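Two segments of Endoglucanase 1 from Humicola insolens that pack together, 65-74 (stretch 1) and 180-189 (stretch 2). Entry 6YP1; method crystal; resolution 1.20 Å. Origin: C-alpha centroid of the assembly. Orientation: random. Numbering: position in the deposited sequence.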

ATOM      1  N   ASP A  65      29.069  -2.503  10.610  1.00 10.78           N
ATOM      2  CA  ASP A  65      28.364  -1.744  11.632  1.00 10.47           C
ATOM      3  C   ASP A  65      27.630  -0.600  10.943  1.00 10.19           C
ATOM      4  O   ASP A  65      27.852  -0.320   9.764  1.00 10.57           O
ATOM      5  CB  ASP A  65      29.333  -1.260  12.701  1.00 12.04           C
ATOM      6  CG  ASP A  65      30.506  -0.512  12.197  1.00 14.72           C
ATOM      7  OD1 ASP A  65      30.420   0.267  11.333  1.00 15.37           O
ATOM      8  OD2 ASP A  65      31.622  -0.746  12.825  1.00 26.82           O
ATOM      9  N   VAL A  66      26.712   0.039  11.664  1.00 10.37           N
ATOM     10  CA  VAL A  66      25.862   1.092  11.098  1.00 10.32           C
ATOM     11  C   VAL A  66      26.714   2.255  10.604  1.00 10.39           C
ATOM     12  O   VAL A  66      26.400   2.809   9.536  1.00 10.74           O
ATOM     13  CB  VAL A  66      24.822   1.522  12.137  1.00 10.88           C
ATOM     14  CG1 VAL A  66      24.161   2.844  11.782  1.00 12.10           C
ATOM     15  CG2 VAL A  66      23.760   0.430  12.275  1.00 11.97           C
ATOM     16  N   GLU A  67      27.713   2.690  11.375  1.00 10.59           N
ATOM     17  CA  GLU A  67      28.480   3.851  10.989  1.00 11.47           C
ATOM     18  C   GLU A  67      29.191   3.621   9.665  1.00 11.66           C
ATOM     19  O   GLU A  67      29.285   4.518   8.802  1.00 12.47           O
ATOM     20  CB  GLU A  67      29.447   4.254  12.084  1.00 14.27           C
ATOM     21  CG  GLU A  67      28.894   4.392  13.473  1.00 20.01           C
ATOM     22  CD  GLU A  67      29.069   3.126  14.338  1.00 19.06           C
ATOM     23  OE1 GLU A  67      28.661   1.983  13.937  1.00 15.59           O
ATOM     24  OE2 GLU A  67      29.639   3.346  15.479  1.00 27.01           O
ATOM     25  N   SER A  68      29.780   2.451   9.507  1.00 11.07           N
ATOM     26  CA  SER A  68      30.507   2.134   8.269  1.00 11.66           C
ATOM     27  C   SER A  68      29.555   2.038   7.095  1.00 10.86           C
ATOM     28  O   SER A  68      29.849   2.578   6.008  1.00 11.49           O
ATOM     29  CB  SER A  68      31.270   0.827   8.433  1.00 13.30           C
ATOM     30  OG  SER A  68      32.211   0.909   9.457  1.00 15.18           O
ATOM     31  N   CYS A  69      28.428   1.389   7.291  1.00 10.55           N
ATOM     32  CA  CYS A  69      27.465   1.233   6.218  1.00 10.84           C
ATOM     33  C   CYS A  69      26.985   2.592   5.698  1.00 10.11           C
ATOM     34  O   CYS A  69      26.772   2.808   4.523  1.00 11.61           O
ATOM     35  CB  CYS A  69      26.286   0.371   6.771  1.00 11.56           C
ATOM     36  SG  CYS A  69      25.361  -0.499   5.484  1.00 13.23           S
ATOM     37  N   ALA A  70      26.828   3.533   6.654  1.00 10.15           N
ATOM     38  CA  ALA A  70      26.304   4.863   6.373  1.00 10.54           C
ATOM     39  C   ALA A  70      27.249   5.657   5.470  1.00 10.92           C
ATOM     40  O   ALA A  70      26.781   6.552   4.788  1.00 14.02           O
ATOM     41  CB  ALA A  70      26.070   5.613   7.655  1.00 11.09           C
ATOM     42  N   LYS A  71      28.541   5.395   5.520  1.00 11.07           N
ATOM     43  CA  LYS A  71      29.530   6.087   4.687  1.00 13.02           C
ATOM     44  C   LYS A  71      29.872   5.296   3.443  1.00 11.24           C
ATOM     45  O   LYS A  71      30.275   5.860   2.427  1.00 13.64           O
ATOM     46  CB  LYS A  71      30.802   6.396   5.486  1.00 19.92           C
ATOM     47  CG  LYS A  71      31.769   5.346   5.847  1.00 29.65           C
ATOM     48  CD  LYS A  71      33.004   5.987   6.623  1.00 35.43           C
ATOM     49  CE  LYS A  71      32.914   5.635   8.069  1.00 45.52           C
ATOM     50  NZ  LYS A  71      34.293   5.342   8.579  1.00 61.81           N
ATOM     51  N   ASN A  72      29.719   3.976   3.498  1.00 10.44           N
ATOM     52  CA  ASN A  72      30.238   3.097   2.455  1.00 10.63           C
ATOM     53  C   ASN A  72      29.210   2.753   1.386  1.00 10.66           C
ATOM     54  O   ASN A  72      29.599   2.276   0.320  1.00 11.30           O
ATOM     55  CB  ASN A  72      30.786   1.821   3.049  1.00 10.60           C
ATOM     56  CG  ASN A  72      32.054   2.013   3.855  1.00 11.20           C
ATOM     57  OD1 ASN A  72      32.733   3.028   3.706  1.00 13.49           O
ATOM     58  ND2 ASN A  72      32.376   1.034   4.652  1.00 11.78           N
ATOM     59  N   CYS A  73      27.933   2.976   1.661  1.00 10.36           N
ATOM     60  CA  CYS A  73      26.847   2.670   0.736  1.00 10.44           C
ATOM     61  C   CYS A  73      26.169   3.960   0.326  1.00 10.67           C
ATOM     62  O   CYS A  73      25.781   4.756   1.196  1.00 11.52           O
ATOM     63  CB  CYS A  73      25.858   1.711   1.409  1.00 11.62           C
ATOM     64  SG  CYS A  73      26.593   0.130   1.787  1.00 14.13           S
ATOM     65  N   ILE A  74      26.036   4.141  -0.973  1.00 10.75           N
ATOM     66  CA  ILE A  74      25.563   5.386  -1.584  1.00 10.83           C
ATOM     67  C   ILE A  74      24.270   5.136  -2.338  1.00 11.18           C
ATOM     68  O   ILE A  74      24.199   4.214  -3.149  1.00 14.00           O
ATOM     69  CB  ILE A  74      26.640   5.912  -2.569  1.00 12.63           C
ATOM     70  CG1 ILE A  74      28.024   5.996  -1.982  1.00 14.20           C
ATOM     71  CG2 ILE A  74      26.170   7.248  -3.154  1.00 13.58           C
ATOM     72  CD1 ILE A  74      28.166   6.832  -0.779  1.00 14.60           C
ATOM     73  N   PRO A 180      17.865  -4.810   3.722  1.00  8.96           N
ATOM     74  CA  PRO A 180      19.239  -4.536   4.128  1.00  9.11           C
ATOM     75  C   PRO A 180      19.418  -3.198   4.815  1.00  8.62           C
ATOM     76  O   PRO A 180      20.435  -3.021   5.513  1.00  9.29           O
ATOM     77  CB  PRO A 180      20.039  -4.644   2.823  1.00 11.08           C
ATOM     78  CG  PRO A 180      19.004  -4.489   1.724  1.00 11.51           C
ATOM     79  CD  PRO A 180      17.768  -5.129   2.299  1.00  9.75           C
ATOM     80  N   PHE A 181      18.480  -2.263   4.641  1.00  8.60           N
ATOM     81  CA  PHE A 181      18.410  -1.024   5.410  1.00  8.48           C
ATOM     82  C   PHE A 181      17.032  -0.952   6.010  1.00  8.27           C
ATOM     83  O   PHE A 181      16.033  -1.336   5.359  1.00  8.56           O
ATOM     84  CB  PHE A 181      18.670   0.233   4.560  1.00  9.14           C
ATOM     85  CG  PHE A 181      20.077   0.292   4.035  1.00  9.78           C
ATOM     86  CD1 PHE A 181      20.491  -0.491   2.981  1.00 10.45           C
ATOM     87  CD2 PHE A 181      21.028   1.083   4.653  1.00 10.71           C
ATOM     88  CE1 PHE A 181      21.799  -0.471   2.547  1.00 12.56           C
ATOM     89  CE2 PHE A 181      22.325   1.080   4.213  1.00 12.77           C
ATOM     90  CZ  PHE A 181      22.722   0.281   3.185  1.00 12.67           C
ATOM     91  N   ILE A 182      16.938  -0.447   7.256  1.00  8.54           N
ATOM     92  CA  ILE A 182      15.679  -0.161   7.937  1.00  8.31           C
ATOM     93  C   ILE A 182      15.805   1.234   8.499  1.00  8.54           C
ATOM     94  O   ILE A 182      16.825   1.519   9.182  1.00  9.12           O
ATOM     95  CB  ILE A 182      15.328  -1.204   9.021  1.00  9.25           C
ATOM     96  CG1 ILE A 182      15.074  -2.569   8.388  1.00  9.19           C
ATOM     97  CG2 ILE A 182      14.103  -0.728   9.809  1.00 10.77           C
ATOM     98  CD1 ILE A 182      14.817  -3.670   9.374  1.00 10.59           C
ATOM     99  N   ASN A 183      14.845   2.114   8.254  1.00  8.52           N
ATOM    100  CA  ASN A 183      14.955   3.482   8.736  1.00  8.53           C
ATOM    101  C   ASN A 183      16.244   4.135   8.255  1.00  8.71           C
ATOM    102  O   ASN A 183      16.861   4.969   8.921  1.00  9.47           O
ATOM    103  CB  ASN A 183      14.753   3.602  10.253  1.00  9.61           C
ATOM    104  CG  ASN A 183      13.259   3.702  10.636  1.00  9.66           C
ATOM    105  OD1 ASN A 183      12.437   4.027   9.791  1.00 10.22           O
ATOM    106  ND2 ASN A 183      12.990   3.532  11.922  1.00 12.15           N
ATOM    107  N   GLY A 184      16.651   3.772   7.042  1.00  8.79           N
ATOM    108  CA  GLY A 184      17.832   4.305   6.410  1.00  8.94           C
ATOM    109  C   GLY A 184      19.142   3.891   7.022  1.00  9.19           C
ATOM    110  O   GLY A 184      20.164   4.499   6.677  1.00 11.01           O
ATOM    111  N   LEU A 185      19.143   2.914   7.911  1.00  8.98           N
ATOM    112  CA  LEU A 185      20.342   2.428   8.609  1.00  9.03           C
ATOM    113  C   LEU A 185      20.594   0.987   8.191  1.00  8.71           C
ATOM    114  O   LEU A 185      19.670   0.181   8.022  1.00  9.65           O
ATOM    115  CB  LEU A 185      20.119   2.458  10.120  1.00  9.74           C
ATOM    116  CG  LEU A 185      19.734   3.782  10.725  1.00 10.89           C
ATOM    117  CD1 LEU A 185      19.527   3.667  12.208  1.00 12.91           C
ATOM    118  CD2 LEU A 185      20.760   4.880  10.424  1.00 11.45           C
ATOM    119  N   GLY A 186      21.865   0.619   8.071  1.00  9.34           N
ATOM    120  CA  GLY A 186      22.195  -0.750   7.707  1.00  9.45           C
ATOM    121  C   GLY A 186      21.642  -1.712   8.751  1.00  9.58           C
ATOM    122  O   GLY A 186      21.813  -1.520   9.979  1.00 10.51           O
ATOM    123  N   ASN A 187      20.979  -2.760   8.295  1.00  9.46           N
ATOM    124  CA  ASN A 187      20.257  -3.711   9.147  1.00  9.34           C
ATOM    125  C   ASN A 187      21.196  -4.867   9.516  1.00  8.78           C
ATOM    126  O   ASN A 187      21.055  -5.993   9.058  1.00  9.73           O
ATOM    127  CB  ASN A 187      19.016  -4.196   8.446  1.00  9.86           C
ATOM    128  CG  ASN A 187      18.178  -5.166   9.223  1.00  9.63           C
ATOM    129  OD1 ASN A 187      18.302  -5.265  10.446  1.00 10.12           O
ATOM    130  ND2 ASN A 187      17.317  -5.891   8.518  1.00  9.88           N
ATOM    131  N   ILE A 188      22.180  -4.536  10.334  1.00  9.64           N
ATOM    132  CA  ILE A 188      23.338  -5.420  10.627  1.00  9.72           C
ATOM    133  C   ILE A 188      22.844  -6.750  11.153  1.00 10.29           C
ATOM    134  O   ILE A 188      23.441  -7.806  10.869  1.00 11.11           O
ATOM    135  CB  ILE A 188      24.333  -4.736  11.582  1.00 10.43           C
ATOM    136  CG1 ILE A 188      24.624  -3.291  11.200  1.00 11.33           C
ATOM    137  CG2 ILE A 188      25.591  -5.571  11.720  1.00 12.30           C
ATOM    138  CD1 ILE A 188      25.135  -3.046   9.786  1.00 11.71           C
ATOM    139  N   GLU A 189      21.827  -6.739  12.007  1.00 10.64           N
ATOM    140  CA  GLU A 189      21.355  -7.955  12.678  1.00 11.59           C
ATOM    141  C   GLU A 189      20.247  -8.653  11.889  1.00 11.17           C
ATOM    142  O   GLU A 189      19.737  -9.662  12.371  1.00 12.95           O
ATOM    143  CB  GLU A 189      20.871  -7.624  14.105  1.00 13.97           C
ATOM    144  CG  GLU A 189      21.962  -7.041  14.985  1.00 16.96           C
ATOM    145  CD  GLU A 189      23.217  -7.887  14.988  1.00 27.69           C
ATOM    146  OE1 GLU A 189      23.047  -9.127  15.144  1.00 39.69           O
ATOM    147  OE2 GLU A 189      24.333  -7.322  14.883  1.00 40.24           O
TER
HETATM  148  O   HOH W   1      23.920   2.537   8.146  1.00 11.51           O

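Residues 65-74 form a short helix, Val66 to Asn72, that runs into a strand at Cys73, and they pack against a β-hairpin built from residues 180-189. The hairpin closes through a type I' turn from Ile182 to Leu185, with paired backbone hydrogen bonds from Ile182 N to Leu185 O (2.9 Å) and from Leu185 N to Ile182 O (3.0 Å); a further bond from Asn187 N to Pro180 O (2.8 Å) extends the ladder. Asn183 and Gly184 occupy the corners of the turn with positive phi. The two stretches approach most closely in backbone terms where the helix begins, with Val66 CA lying 5.3 Å from Gly186 CA. No direct hydrogen bond crosses between them, so the 325 Å² interface rests on apolar contact, sulfur-aromatic contact and one bridging water.

Asp65 caps the N terminus of the helix. Its OD1 accepts from Ser68 N at 2.9 Å, satisfying an amide that has no helical carbonyl partner, and also from Ser68 OG at 2.7 Å. This carboxylate is turned to its own helix, and the CA-to-CB bond points away from the hairpin. It is therefore the backbone of Asp65 that meets stretch 2, with Asp65 C 3.7 Å from Ile188 CD1.

Val66 gives up more area than any other residue of the helix segment. Its CB points sideways, and its two methyl groups reach different neighbours: CG1 lies 4.2 Å from Leu185 CD2, while CG2 lies 4.0 Å from Ile188 CG1 and 3.6 Å from Gly186 O. Ile188, whose CB points toward the helix, also brings CD1 to 3.9 Å from Val66 N, so its side chain covers the backbone at the start of the helix. The polar link is formed here as well. Water 1 donates to Val66 O at 2.9 Å and accepts from Gly186 N at 2.8 Å, joining a helix carbonyl to a strand amide too far apart to bond directly. Val66 O also accepts the helical bond from Ala70 N (3.0 Å), so it serves both the helix and the water.

Glu67 and Ser68 make no contact with the hairpin, but one turn on from Asp65 and Val66, Cys69 points straight at it. Cys69 SG sits 3.9 Å from Gly186 CA, a closeness that depends on the absence of a side chain: an ideal CB on Gly186 would fall 2.7 Å from Cys69 SG, a clash. The same sulfur lies 3.6 Å from Phe181 CZ and approaches the ring obliquely, 4.5 Å from its centroid. Phe181 starts sideways, but the end of its side chain comes nearer the helix.

Ala70, Lys71 and Asn72 contribute no contacts. Cys73, where the chain leaves helical geometry, turns back toward the hairpin and places CB 3.9 Å from Phe181 CZ, with its SG at the ring edge. Both cysteine sulfurs are covalently bonded elsewhere in the structure. Ile74 lies beyond reach of the hairpin.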